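Local coordinates for protein extracellular endo-alpha-(1->5)-L-arabinanase 1 (Bacillus subtilis, PDB 1UV4) that cleaves internal alpha-1,5 linkages between arabinofuranosyl units of plant cell-wall arabinan, with a bound calcium ion as cofactor, at residues A3-N9 with K278-D283; L12-M17 with I263-Y269; A183-P187 with M199-C205; G194-V200 with I215-K221; S211-I215 with G252-Q256. All coordinates share one frame; numbering follows the deposited sequence.

Contact 1. Residues A3-N9 with K278-D283; sequences AFWGASN and KLLIND
W5 packs on I281 and reaches on to D283, making the tight part of this antiparallel strand pair. With CG anti to the carbonyl carbon (chi1 -69°), the indole lies across the partner strand. I281 CG2 sits over one face, 3.5 Å from W5 CE3, as a CH-pi contact offset toward the rim. W5 NE1 donates in its ring plane to D283 OD1 (3.0 Å, N-H...O 167°), meeting the carboxylate from above its plane. The other oxygen, D283 OD2, takes A3 N at 2.9 Å on its anti lone pair. Two N-H groups thus grip one carboxylate and hold the first ordered residue in place. At the far end S8 OG accepts L279 N at 2.9 Å while bonding E10 O, and S8 N reaches L279 O at 2.8 Å. Between these ends the pairing slackens: the bond from I281 N to G6 O is weak, at 3.3 Å. The loose side belongs to F4, largely exposed, whose ring edge meets L280 CG and, through CD1, N282 OD1 (3.4 Å), an oxygen that is hydrogen-bonded to R266 NH1. Strand 4-8 is the outermost strand of the last propeller blade, so the N-terminus closes the ring Velcro-fashion; inward from it come strands 276-283, 263-270 and 250-259, with W48 against S8 and L279, and W250 against A7 and L280.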
# COMPACT_ATOMS: atom_id res chain seq x y z
N ALA A 3 -14.35 13.45 8.58
CA ALA A 3 -13.48 14.56 9.05
C ALA A 3 -12.03 14.14 9.07
O ALA A 3 -11.71 12.96 9.01
CB ALA A 3 -13.89 15.00 10.46
N PHE A 4 -11.18 15.15 9.22
CA PHE A 4 -9.75 14.97 9.27
C PHE A 4 -9.39 14.69 10.72
O PHE A 4 -9.64 15.50 11.60
CB PHE A 4 -9.06 16.25 8.75
CG PHE A 4 -7.57 16.28 8.89
CD1 PHE A 4 -6.78 15.27 8.35
CD2 PHE A 4 -6.95 17.34 9.55
CE1 PHE A 4 -5.43 15.31 8.47
CE2 PHE A 4 -5.59 17.38 9.66
CZ PHE A 4 -4.82 16.37 9.13
N TRP A 5 -8.80 13.52 10.96
CA TRP A 5 -8.44 13.12 12.33
C TRP A 5 -7.23 13.89 12.82
O TRP A 5 -7.12 14.19 13.99
CB TRP A 5 -8.07 11.64 12.40
CG TRP A 5 -9.19 10.68 12.19
CD1 TRP A 5 -10.40 10.91 11.58
CD2 TRP A 5 -9.20 9.31 12.60
NE1 TRP A 5 -11.14 9.75 11.59
CE2 TRP A 5 -10.42 8.76 12.20
CE3 TRP A 5 -8.28 8.48 13.23
CZ2 TRP A 5 -10.75 7.43 12.43
CZ3 TRP A 5 -8.58 7.18 13.44
CH2 TRP A 5 -9.80 6.66 13.07
N GLY A 6 -6.33 14.17 11.90
CA GLY A 6 -5.11 14.90 12.18
C GLY A 6 -3.94 14.25 11.48
O GLY A 6 -4.09 13.23 10.81
N ALA A 7 -2.78 14.87 11.65
CA ALA A 7 -1.51 14.40 11.12
C ALA A 7 -0.62 14.02 12.29
O ALA A 7 -0.60 14.69 13.36
CB ALA A 7 -0.86 15.50 10.31
N SER A 8 0.16 12.96 12.07
CA SER A 8 1.08 12.47 13.09
C SER A 8 2.23 13.42 13.34
O SER A 8 2.65 14.20 12.46
CB SER A 8 1.65 11.12 12.71
OG SER A 8 2.49 11.19 11.57
N ASN A 9 2.72 13.31 14.57
CA ASN A 9 3.99 13.82 15.03
C ASN A 9 5.18 13.12 14.34
O ASN A 9 6.14 13.74 13.83
CB ASN A 9 4.01 13.66 16.58
CG ASN A 9 3.77 12.17 17.10
OD1 ASN A 9 2.89 11.41 16.60
ND2 ASN A 9 4.53 11.80 18.14
N LYS A 278 4.31 12.59 6.96
CA LYS A 278 3.56 12.26 8.14
C LYS A 278 2.33 11.44 7.75
O LYS A 278 1.85 11.49 6.61
CB LYS A 278 3.11 13.53 8.86
CG LYS A 278 4.22 14.56 9.10
CD LYS A 278 5.28 14.03 10.08
CE LYS A 278 6.23 15.15 10.66
NZ LYS A 278 5.50 16.40 11.02
N LEU A 279 1.80 10.75 8.76
CA LEU A 279 0.54 9.98 8.65
C LEU A 279 -0.66 10.89 8.84
O LEU A 279 -0.82 11.48 9.90
CB LEU A 279 0.54 8.90 9.71
CG LEU A 279 -0.71 8.05 9.85
CD1 LEU A 279 -1.05 7.33 8.59
CD2 LEU A 279 -0.52 7.02 10.95
N LEU A 280 -1.50 11.00 7.81
CA LEU A 280 -2.75 11.78 7.84
C LEU A 280 -3.89 10.78 7.71
O LEU A 280 -3.84 9.80 6.97
CB LEU A 280 -2.83 12.78 6.72
CG LEU A 280 -2.08 14.08 6.91
CD1 LEU A 280 -0.61 13.95 7.06
CD2 LEU A 280 -2.39 15.03 5.75
N ILE A 281 -4.94 11.03 8.48
CA ILE A 281 -6.07 10.10 8.54
C ILE A 281 -7.39 10.87 8.42
O ILE A 281 -7.57 11.87 9.09
CB ILE A 281 -6.04 9.31 9.87
CG1 ILE A 281 -4.66 8.65 10.11
CG2 ILE A 281 -7.17 8.28 9.87
CD1 ILE A 281 -4.61 7.85 11.36
N ASN A 282 -8.28 10.38 7.55
CA ASN A 282 -9.62 10.93 7.42
C ASN A 282 -10.65 9.83 7.47
O ASN A 282 -10.38 8.71 7.10
CB ASN A 282 -9.82 11.60 6.05
CG ASN A 282 -9.35 13.02 6.00
OD1 ASN A 282 -8.14 13.25 6.04
ND2 ASN A 282 -10.27 13.96 5.88
N ASP A 283 -11.88 10.17 7.86
CA ASP A 283 -13.01 9.28 7.60
C ASP A 283 -13.25 9.23 6.10
O ASP A 283 -12.97 10.20 5.38
CB ASP A 283 -14.24 9.84 8.22
CG ASP A 283 -14.10 10.01 9.71
OD1 ASP A 283 -13.78 9.00 10.39
OD2 ASP A 283 -14.26 11.10 10.29
O HOH W 1 -13.11 12.98 5.94
O HOH W 2 2.53 17.32 11.65

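Contact 2. Residues L12-M17 with I263-Y269; sequences LHDPTM and ILVRHAY. With EDO (1,2-ethanediol), chain G; EDO (1,2-ethanediol), chain E.
H13 and D14 meet H267 where the chain enters the first blade of the five-bladed propeller: rather than pairing as strands, the loop offers its D14 backbone N to the ring atom H267 ND1 (3.0 Å, N-H...N 168°), tilted 21° from the ring plane. H267 NE2 is bonded in turn to T212 OG1, so the imidazole is pinned at both nitrogens and its rotation is fixed. The rings of H13 and H267 meet obliquely, centroids 4.3 Å apart. D14, inferred to be the catalytic proton acceptor, sets OD1 over the centre of the H13 ring, while its OD2 is bonded to T29 OG1. H267 thus anchors the backbone of D14, and T29 one oxygen of its carboxylate. P15 CG rests on the backbone of R266, 3.7 Å from its C atom. T16 turns from the contact toward the calcium ligand D257. With CG anti to the backbone N (chi1 -178°), M17 runs toward strand 263-269, where its CE lies 3.8 Å from V265 CG1.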
# COMPACT_ATOMS: atom_id res chain seq x y z
N LEU A 12 6.07 8.96 8.88
CA LEU A 12 5.69 7.67 8.36
C LEU A 12 5.46 7.77 6.86
O LEU A 12 4.88 8.72 6.43
CB LEU A 12 4.42 7.08 9.04
CG LEU A 12 4.25 5.59 8.90
CD1 LEU A 12 5.36 4.76 9.50
CD2 LEU A 12 2.90 5.21 9.55
N HIS A 13 5.93 6.77 6.13
CA HIS A 13 5.80 6.74 4.68
C HIS A 13 5.22 5.38 4.28
O HIS A 13 5.57 4.35 4.82
CB HIS A 13 7.23 6.89 4.06
CG HIS A 13 7.25 7.18 2.59
ND1 HIS A 13 8.13 6.55 1.74
CD2 HIS A 13 6.52 8.01 1.82
CE1 HIS A 13 7.94 6.98 0.51
NE2 HIS A 13 6.96 7.86 0.52
N ASP A 14 4.31 5.40 3.32
CA ASP A 14 3.65 4.17 2.79
C ASP A 14 2.91 3.43 3.89
O ASP A 14 3.16 2.26 4.13
CB ASP A 14 4.62 3.24 2.07
CG ASP A 14 5.54 3.96 1.10
OD1 ASP A 14 5.05 4.76 0.26
OD2 ASP A 14 6.81 3.80 1.08
N PRO A 15 1.99 4.10 4.59
CA PRO A 15 1.38 3.52 5.80
C PRO A 15 0.28 2.46 5.57
O PRO A 15 -0.42 2.46 4.56
CB PRO A 15 0.75 4.73 6.47
CG PRO A 15 0.34 5.57 5.27
CD PRO A 15 1.48 5.46 4.32
N THR A 16 0.15 1.61 6.59
CA THR A 16 -1.03 0.76 6.76
C THR A 16 -1.33 0.82 8.25
O THR A 16 -0.46 1.17 9.05
CB THR A 16 -0.69 -0.65 6.26
OG1 THR A 16 -1.86 -1.50 6.20
CG2 THR A 16 0.25 -1.38 7.14
N MET A 17 -2.55 0.49 8.67
CA MET A 17 -2.92 0.69 10.05
C MET A 17 -3.93 -0.37 10.44
O MET A 17 -4.73 -0.76 9.62
CB MET A 17 -3.54 2.08 10.23
CG MET A 17 -3.93 2.44 11.69
SD MET A 17 -4.39 4.19 11.90
CE MET A 17 -6.09 4.15 11.46
N ILE A 263 -12.00 4.36 6.70
CA ILE A 263 -10.92 5.23 7.15
C ILE A 263 -9.89 5.23 6.06
O ILE A 263 -9.57 4.16 5.59
CB ILE A 263 -10.28 4.70 8.45
CG1 ILE A 263 -11.33 4.62 9.57
CG2 ILE A 263 -9.06 5.58 8.83
CD1 ILE A 263 -10.82 4.02 10.90
N LEU A 264 -9.38 6.40 5.68
CA LEU A 264 -8.28 6.47 4.73
C LEU A 264 -7.07 7.03 5.42
O LEU A 264 -7.10 8.15 5.93
CB LEU A 264 -8.66 7.36 3.52
CG LEU A 264 -7.64 7.23 2.39
CD1 LEU A 264 -7.71 5.92 1.68
CD2 LEU A 264 -7.69 8.37 1.39
N VAL A 265 -6.01 6.23 5.46
CA VAL A 265 -4.72 6.69 5.93
C VAL A 265 -3.86 6.98 4.71
O VAL A 265 -4.01 6.35 3.66
CB VAL A 265 -4.02 5.65 6.90
CG1 VAL A 265 -4.94 5.35 8.09
CG2 VAL A 265 -3.62 4.37 6.19
N ARG A 266 -2.95 7.90 4.87
CA ARG A 266 -2.00 8.19 3.77
C ARG A 266 -0.83 8.94 4.36
O ARG A 266 -0.89 9.35 5.53
CB ARG A 266 -2.66 9.06 2.69
CG ARG A 266 -2.87 10.48 3.02
CD ARG A 266 -4.23 10.78 3.24
NE ARG A 266 -4.58 12.19 3.48
CZ ARG A 266 -5.53 12.54 4.32
NH1 ARG A 266 -6.19 11.62 4.99
NH2 ARG A 266 -5.86 13.81 4.45
N HIS A 267 0.24 9.09 3.60
CA HIS A 267 1.30 10.03 3.98
C HIS A 267 1.13 11.32 3.20
O HIS A 267 0.50 11.34 2.15
CB HIS A 267 2.70 9.43 3.80
CG HIS A 267 3.07 9.10 2.37
ND1 HIS A 267 3.30 7.81 1.93
CD2 HIS A 267 3.25 9.90 1.29
CE1 HIS A 267 3.57 7.83 0.63
NE2 HIS A 267 3.53 9.09 0.22
N ALA A 268 1.70 12.41 3.71
CA ALA A 268 1.83 13.65 2.93
C ALA A 268 2.99 14.42 3.55
O ALA A 268 3.31 14.21 4.74
CB ALA A 268 0.56 14.45 2.95
N TYR A 269 3.63 15.26 2.76
CA TYR A 269 4.88 15.90 3.14
C TYR A 269 4.64 17.29 3.70
O TYR A 269 4.04 18.15 3.07
CB TYR A 269 5.79 15.94 1.93
CG TYR A 269 6.15 14.58 1.39
CD1 TYR A 269 5.32 13.92 0.46
CD2 TYR A 269 7.24 13.90 1.83
CE1 TYR A 269 5.66 12.68 -0.06
CE2 TYR A 269 7.58 12.67 1.33
CZ TYR A 269 6.77 12.06 0.39
OH TYR A 269 7.16 10.82 -0.14
C1 EDO G . -6.07 -3.45 8.54
O1 EDO G . -5.40 -2.35 7.99
C2 EDO G . -7.56 -3.19 8.62
O2 EDO G . -8.13 -4.01 9.61
C1 EDO E . -3.27 16.14 2.18
O1 EDO E . -3.98 14.92 2.38
C2 EDO E . -4.17 17.33 2.36
O2 EDO E . -4.90 17.57 1.17

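Contact 3. Residues A183-P187 with M199-C205; sequences ALEAP and MVSFDKC
E185 and D203 cross at about a right angle, their carboxylate planes 77° apart. E185 CG stands between the backbone N and the carbonyl carbon (chi1 66°), and the extended chain beyond it carries OE1 across the hairpin to within 2.5 Å of D203 OD2. On the same face, S201 CB lies against E185 CG, and S201 OG turns to Q256 and G255. The reverse face is apolar: L184 CB meets the F202 ring at CD1 (4.0 Å), and L184 CD1 touches V200 CG2. The backbone holds this in register as an antiparallel hairpin of the propeller blade's two innermost strands, 184-192 and 195-203. E185 and S201 form a hydrogen-bonded pair, E185 N to S201 O and S201 N to E185 O both measuring 2.9 Å. D203 N donates almost straight to A183 O (2.9 Å, 175°), arriving from well above the carbonyl plane; R177 NH1 binds the same oxygen. A183 CB packs on C205 CB, beside the C205-C206 disulfide. E185 is inferred to be the proton donor, and D133, close by, to tune its pKa and orientation. D203 adds a third carboxylate, close enough that it probably also influences how the E185 side chain is placed.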
# COMPACT_ATOMS: atom_id res chain seq x y z
N ALA A 183 3.71 6.35 -14.12
CA ALA A 183 3.93 6.93 -12.81
C ALA A 183 2.74 6.77 -11.89
O ALA A 183 2.01 7.72 -11.58
CB ALA A 183 4.36 8.37 -12.95
N LEU A 184 2.52 5.54 -11.46
CA LEU A 184 1.53 5.23 -10.45
C LEU A 184 2.00 4.03 -9.60
O LEU A 184 2.88 3.28 -10.04
CB LEU A 184 0.15 4.94 -11.05
CG LEU A 184 -0.08 3.55 -11.65
CD1 LEU A 184 -1.55 3.42 -12.04
CD2 LEU A 184 0.80 3.32 -12.79
N GLU A 185 1.48 3.95 -8.39
CA GLU A 185 1.92 2.96 -7.41
C GLU A 185 0.88 2.76 -6.33
O GLU A 185 -0.12 3.44 -6.28
CB GLU A 185 3.24 3.42 -6.76
CG GLU A 185 3.10 4.69 -5.91
CD GLU A 185 4.27 4.98 -4.96
OE1 GLU A 185 5.28 5.50 -5.44
OE2 GLU A 185 4.18 4.79 -3.70
N ALA A 186 1.16 1.81 -5.46
CA ALA A 186 0.53 1.81 -4.12
C ALA A 186 -0.97 1.62 -4.20
O ALA A 186 -1.73 2.39 -3.68
CB ALA A 186 0.89 3.07 -3.35
N PRO A 187 -1.40 0.52 -4.75
CA PRO A 187 -2.84 0.29 -4.78
C PRO A 187 -3.46 0.02 -3.40
O PRO A 187 -2.85 -0.51 -2.50
CB PRO A 187 -2.97 -0.96 -5.65
CG PRO A 187 -1.72 -1.71 -5.36
CD PRO A 187 -0.65 -0.62 -5.31
N MET A 199 -8.00 2.61 -5.45
CA MET A 199 -7.27 3.85 -5.34
C MET A 199 -5.80 3.58 -5.61
O MET A 199 -5.27 2.54 -5.24
CB MET A 199 -7.38 4.45 -3.95
CG MET A 199 -8.73 4.71 -3.49
SD MET A 199 -8.69 5.60 -1.89
CE MET A 199 -10.40 5.87 -1.59
N VAL A 200 -5.14 4.50 -6.31
CA VAL A 200 -3.72 4.43 -6.56
C VAL A 200 -3.11 5.80 -6.23
O VAL A 200 -3.80 6.81 -6.15
CB VAL A 200 -3.38 4.03 -8.01
CG1 VAL A 200 -3.99 2.72 -8.34
CG2 VAL A 200 -3.84 5.09 -8.99
N SER A 201 -1.81 5.82 -5.95
CA SER A 201 -1.05 7.05 -5.93
C SER A 201 -0.51 7.34 -7.34
O SER A 201 0.12 6.48 -7.92
CB SER A 201 0.10 6.91 -4.94
OG SER A 201 -0.39 6.72 -3.63
N PHE A 202 -0.81 8.51 -7.89
CA PHE A 202 -0.14 9.01 -9.08
C PHE A 202 1.13 9.68 -8.56
O PHE A 202 1.07 10.44 -7.59
CB PHE A 202 -1.00 10.06 -9.81
CG PHE A 202 -2.08 9.50 -10.70
CD1 PHE A 202 -2.31 8.14 -10.83
CD2 PHE A 202 -2.89 10.39 -11.39
CE1 PHE A 202 -3.34 7.65 -11.63
CE2 PHE A 202 -3.88 9.92 -12.23
CZ PHE A 202 -4.10 8.54 -12.36
N ASP A 203 2.26 9.43 -9.19
CA ASP A 203 3.56 9.96 -8.76
C ASP A 203 4.01 10.97 -9.79
O ASP A 203 3.49 11.04 -10.88
CB ASP A 203 4.62 8.84 -8.75
CG ASP A 203 4.43 7.81 -7.64
OD1 ASP A 203 3.60 8.01 -6.73
OD2 ASP A 203 5.10 6.74 -7.63
N LYS A 204 5.01 11.75 -9.43
CA LYS A 204 5.70 12.57 -10.40
C LYS A 204 6.55 11.68 -11.29
O LYS A 204 7.34 10.87 -10.80
CB LYS A 204 6.53 13.63 -9.70
CG LYS A 204 5.65 14.79 -9.18
CD LYS A 204 5.72 14.94 -7.65
CE LYS A 204 5.92 16.42 -7.24
NZ LYS A 204 6.29 16.58 -5.79
N CYS A 205 6.39 11.84 -12.60
CA CYS A 205 7.04 10.94 -13.56
C CYS A 205 8.43 11.41 -13.93
O CYS A 205 9.28 10.63 -14.38
CB CYS A 205 6.23 10.90 -14.85
SG CYS A 205 6.13 12.50 -15.68

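Contact 4. Residues G194-V200 with I215-K221; sequences GYYYLMV and IAYGRSK
A chi1 of 75° and a straight run from CG to NE lay R219 along one face of the Y195 ring; K221, bent at chi2 (-71°), folds its end back over the opposite face. The guanidinium of R219 stacks flat on the phenol, planes 7° apart and centres 4.1 Å apart, while R219 CD sits 3.8 Å from the ring centroid. K221 NZ stands 3.6 Å from that centroid as a cation-pi contact and also donates, at 3.3 Å, to G194 O. Y197 lies beside R219, CE1 to CB 3.6 Å; Y197 OH and R219 NH1 both bond G289 O. Deeper in the blade, M199 CG meets Y217 CB (4.0 Å). Strands 195-200 and 215-220 form the middle antiparallel hairpin of the blade, bonded twice each at Y196-S220, L198-G218 and V200-A216. One aromatic ring thus lies between two cations at the open end of the hairpin, away from the loop that joins its strands; its pi faces and the carbonyls of G194 and G289 probably offset their mutual repulsion.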
# COMPACT_ATOMS: atom_id res chain seq x y z
N GLY A 194 -21.63 -2.97 -3.77
CA GLY A 194 -21.79 -3.60 -5.06
C GLY A 194 -20.72 -3.24 -6.04
O GLY A 194 -20.80 -3.73 -7.16
N TYR A 195 -19.73 -2.44 -5.64
CA TYR A 195 -18.59 -2.12 -6.49
C TYR A 195 -17.25 -2.41 -5.85
O TYR A 195 -17.08 -2.25 -4.65
CB TYR A 195 -18.54 -0.63 -6.90
CG TYR A 195 -19.53 -0.17 -7.94
CD1 TYR A 195 -19.27 -0.33 -9.29
CD2 TYR A 195 -20.71 0.46 -7.56
CE1 TYR A 195 -20.17 0.11 -10.25
CE2 TYR A 195 -21.62 0.89 -8.51
CZ TYR A 195 -21.33 0.72 -9.84
OH TYR A 195 -22.24 1.15 -10.78
N TYR A 196 -16.32 -2.79 -6.70
CA TYR A 196 -14.91 -2.77 -6.36
C TYR A 196 -14.36 -1.37 -6.61
O TYR A 196 -14.63 -0.76 -7.63
CB TYR A 196 -14.14 -3.82 -7.16
CG TYR A 196 -14.58 -5.22 -6.79
CD1 TYR A 196 -14.08 -5.87 -5.67
CD2 TYR A 196 -15.51 -5.89 -7.56
CE1 TYR A 196 -14.47 -7.16 -5.32
CE2 TYR A 196 -15.93 -7.17 -7.23
CZ TYR A 196 -15.40 -7.82 -6.10
OH TYR A 196 -15.80 -9.10 -5.78
N TYR A 197 -13.63 -0.86 -5.63
CA TYR A 197 -12.96 0.43 -5.74
C TYR A 197 -11.47 0.28 -5.65
O TYR A 197 -10.98 -0.39 -4.73
CB TYR A 197 -13.41 1.41 -4.64
CG TYR A 197 -14.86 1.79 -4.75
CD1 TYR A 197 -15.28 2.89 -5.53
CD2 TYR A 197 -15.85 1.04 -4.11
CE1 TYR A 197 -16.62 3.21 -5.66
CE2 TYR A 197 -17.23 1.36 -4.24
CZ TYR A 197 -17.60 2.45 -5.00
OH TYR A 197 -18.94 2.78 -5.13
N LEU A 198 -10.76 0.87 -6.59
CA LEU A 198 -9.30 0.91 -6.62
C LEU A 198 -8.84 2.35 -6.44
O LEU A 198 -9.26 3.24 -7.17
CB LEU A 198 -8.78 0.40 -7.93
CG LEU A 198 -7.27 0.47 -8.12
CD1 LEU A 198 -6.50 -0.42 -7.15
CD2 LEU A 198 -6.92 0.07 -9.56
N MET A 199 -8.00 2.61 -5.45
CA MET A 199 -7.27 3.85 -5.34
C MET A 199 -5.80 3.58 -5.61
O MET A 199 -5.27 2.54 -5.24
CB MET A 199 -7.38 4.45 -3.95
CG MET A 199 -8.73 4.71 -3.49
SD MET A 199 -8.69 5.60 -1.89
CE MET A 199 -10.40 5.87 -1.59
N VAL A 200 -5.14 4.50 -6.31
CA VAL A 200 -3.72 4.43 -6.56
C VAL A 200 -3.11 5.80 -6.23
O VAL A 200 -3.80 6.81 -6.15
CB VAL A 200 -3.38 4.03 -8.01
CG1 VAL A 200 -3.99 2.72 -8.34
CG2 VAL A 200 -3.84 5.09 -8.99
N ILE A 215 -3.79 11.26 -5.09
CA ILE A 215 -4.54 10.03 -4.88
C ILE A 215 -5.69 10.00 -5.88
O ILE A 215 -6.45 10.94 -5.92
CB ILE A 215 -5.07 9.92 -3.46
CG1 ILE A 215 -3.92 9.86 -2.48
CG2 ILE A 215 -5.96 8.74 -3.28
CD1 ILE A 215 -4.31 10.01 -1.06
N ALA A 216 -5.79 8.92 -6.66
CA ALA A 216 -6.76 8.78 -7.76
C ALA A 216 -7.59 7.51 -7.59
O ALA A 216 -7.06 6.55 -7.09
CB ALA A 216 -6.07 8.78 -9.10
N TYR A 217 -8.84 7.51 -8.08
CA TYR A 217 -9.71 6.35 -7.89
C TYR A 217 -10.61 6.01 -9.05
O TYR A 217 -10.88 6.82 -9.94
CB TYR A 217 -10.52 6.48 -6.60
CG TYR A 217 -11.47 7.62 -6.57
CD1 TYR A 217 -12.72 7.54 -7.19
CD2 TYR A 217 -11.14 8.82 -5.94
CE1 TYR A 217 -13.61 8.60 -7.15
CE2 TYR A 217 -11.99 9.87 -5.91
CZ TYR A 217 -13.24 9.78 -6.49
OH TYR A 217 -14.11 10.86 -6.45
N GLY A 218 -11.08 4.77 -9.04
CA GLY A 218 -12.04 4.30 -10.03
C GLY A 218 -12.81 3.13 -9.45
O GLY A 218 -12.49 2.63 -8.35
N ARG A 219 -13.82 2.65 -10.16
CA ARG A 219 -14.67 1.55 -9.66
C ARG A 219 -15.00 0.55 -10.77
O ARG A 219 -15.08 0.93 -11.96
CB ARG A 219 -15.96 2.07 -9.03
CG ARG A 219 -17.04 2.57 -9.99
CD ARG A 219 -18.20 3.26 -9.34
NE ARG A 219 -19.24 3.60 -10.33
CZ ARG A 219 -20.38 4.22 -10.05
NH1 ARG A 219 -20.67 4.56 -8.80
NH2 ARG A 219 -21.23 4.48 -11.00
N SER A 220 -15.37 -0.65 -10.37
CA SER A 220 -15.64 -1.71 -11.31
C SER A 220 -16.62 -2.72 -10.69
O SER A 220 -16.53 -3.01 -9.52
CB SER A 220 -14.36 -2.40 -11.69
OG SER A 220 -14.63 -3.49 -12.57
N LYS A 221 -17.52 -3.27 -11.47
CA LYS A 221 -18.39 -4.31 -10.96
C LYS A 221 -17.62 -5.62 -10.72
O LYS A 221 -18.01 -6.43 -9.88
CB LYS A 221 -19.61 -4.52 -11.89
CG LYS A 221 -20.62 -3.39 -11.83
CD LYS A 221 -21.39 -3.40 -10.47
CE LYS A 221 -22.63 -2.51 -10.45
NZ LYS A 221 -23.04 -2.25 -9.03
O HOH W 3 -20.01 -6.15 -8.24

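Contact 5. Residues S211-I215 with G252-Q256; sequences STYKI and GPGGQ
T212 plugs into the glycine-rich bend that opens strand 253-256. Its CB sits 3.6 Å from G252 O and 3.8 Å from G254 CA, the latter approach being possible because no side chain stands on that alpha carbon. From CB the two branches part. OG1, in the crowded position (chi1 52°), donates to G252 O at 2.7 Å, tilted 34° from the carbonyl plane; the same hydroxyl is bonded to H267 NE2. CG2, anti to the carbonyl carbon, lies against the backbone of the next turn, 4.0 Å from G255 N. This is a junction between two blades of the propeller: strand 212-215 of one runs at 75° to strand 253-256, the innermost strand of the next, so side chains rather than strand pairing join them. Near its start strand 212-220 carries a classic beta bulge, Y213 and K214 sharing F202 as their opposite number on strand 195-203. Within the bulge Y213 O meets P253 CD (3.5 Å); beyond it I215 slides alongside Q256 in the opposite sense, its CG1 3.5 Å from Q256 OE1, an oxygen whose hydrogen bond comes from S201 OG. I215 CD1 lies 4.2 Å from P253 CB. The same methyl touches Q256 CB. Enclosed among these groups, P253 O is buried without a polar partner.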
# COMPACT_ATOMS: atom_id res chain seq x y z
N SER A 211 8.31 10.92 -6.16
CA SER A 211 7.45 10.84 -5.00
C SER A 211 5.99 10.84 -5.41
O SER A 211 5.60 11.14 -6.54
CB SER A 211 7.70 11.99 -4.03
OG SER A 211 7.20 11.60 -2.75
N THR A 212 5.14 10.48 -4.46
CA THR A 212 3.72 10.57 -4.67
C THR A 212 3.29 12.03 -4.85
O THR A 212 3.92 12.93 -4.37
CB THR A 212 2.95 9.96 -3.50
OG1 THR A 212 3.41 10.55 -2.29
CG2 THR A 212 3.17 8.47 -3.37
N TYR A 213 2.17 12.21 -5.53
CA TYR A 213 1.69 13.52 -5.95
C TYR A 213 0.17 13.67 -5.75
O TYR A 213 -0.28 14.70 -5.27
CB TYR A 213 2.01 13.72 -7.45
CG TYR A 213 1.81 15.08 -8.02
CD1 TYR A 213 2.32 16.22 -7.37
CD2 TYR A 213 1.23 15.25 -9.27
CE1 TYR A 213 2.17 17.48 -7.91
CE2 TYR A 213 1.10 16.51 -9.83
CZ TYR A 213 1.57 17.61 -9.15
OH TYR A 213 1.45 18.89 -9.68
N LYS A 214 -0.62 12.68 -6.16
CA LYS A 214 -2.07 12.73 -5.98
C LYS A 214 -2.62 11.34 -5.71
O LYS A 214 -1.98 10.35 -6.01
CB LYS A 214 -2.76 13.23 -7.25
CG LYS A 214 -2.29 14.52 -7.79
CD LYS A 214 -3.12 14.86 -9.04
CE LYS A 214 -2.34 15.82 -9.91
NZ LYS A 214 -3.16 16.50 -10.96
N ILE A 215 -3.79 11.26 -5.09
CA ILE A 215 -4.54 10.03 -4.88
C ILE A 215 -5.69 10.00 -5.88
O ILE A 215 -6.45 10.94 -5.92
CB ILE A 215 -5.07 9.92 -3.46
CG1 ILE A 215 -3.92 9.86 -2.48
CG2 ILE A 215 -5.96 8.74 -3.28
CD1 ILE A 215 -4.31 10.01 -1.06
N GLY A 252 2.08 16.30 -1.90
CA GLY A 252 2.31 14.96 -2.40
C GLY A 252 1.64 13.83 -1.64
O GLY A 252 2.29 12.81 -1.33
N PRO A 253 0.34 13.94 -1.38
CA PRO A 253 -0.35 12.83 -0.68
C PRO A 253 -0.30 11.54 -1.48
O PRO A 253 -0.37 11.53 -2.68
CB PRO A 253 -1.79 13.29 -0.57
CG PRO A 253 -1.92 14.25 -1.71
CD PRO A 253 -0.61 14.99 -1.78
N GLY A 254 -0.14 10.44 -0.76
CA GLY A 254 -0.05 9.14 -1.38
C GLY A 254 0.17 8.03 -0.41
O GLY A 254 0.07 8.23 0.82
N GLY A 255 0.46 6.85 -0.92
CA GLY A 255 0.65 5.71 -0.05
C GLY A 255 -0.59 5.37 0.72
O GLY A 255 -0.53 4.83 1.83
N GLN A 256 -1.75 5.66 0.13
CA GLN A 256 -3.02 5.56 0.85
C GLN A 256 -3.45 4.12 1.07
O GLN A 256 -3.15 3.21 0.29
CB GLN A 256 -4.08 6.32 0.08
CG GLN A 256 -4.57 5.62 -1.21
CD GLN A 256 -3.51 5.58 -2.32
OE1 GLN A 256 -2.81 6.56 -2.53
NE2 GLN A 256 -3.37 4.40 -2.96

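Contact 1 lies toward the propeller's rim, partly open to solvent, and contact 4, mostly buried, runs outward to a partly exposed cation-aromatic end; contacts 2, 3 and 5 are buried nearer the middle. Contacts 1 and 2 meet in the last blade, where W5 and I281 both pack on I263, and contact 5 uses that blade's innermost strand. Contacts 3 and 4 share M199 and V200; contacts 4 and 5 share I215. Backbone ladders dominate contact 4, whereas contacts 2 and 5 join blades through bonds made by side chains, contact 5 adding a glycine bend. The chemistry turns acidic at the centre: D14 OD1 of contact 2 lies 4.1 Å from E185 OE2 of contact 3.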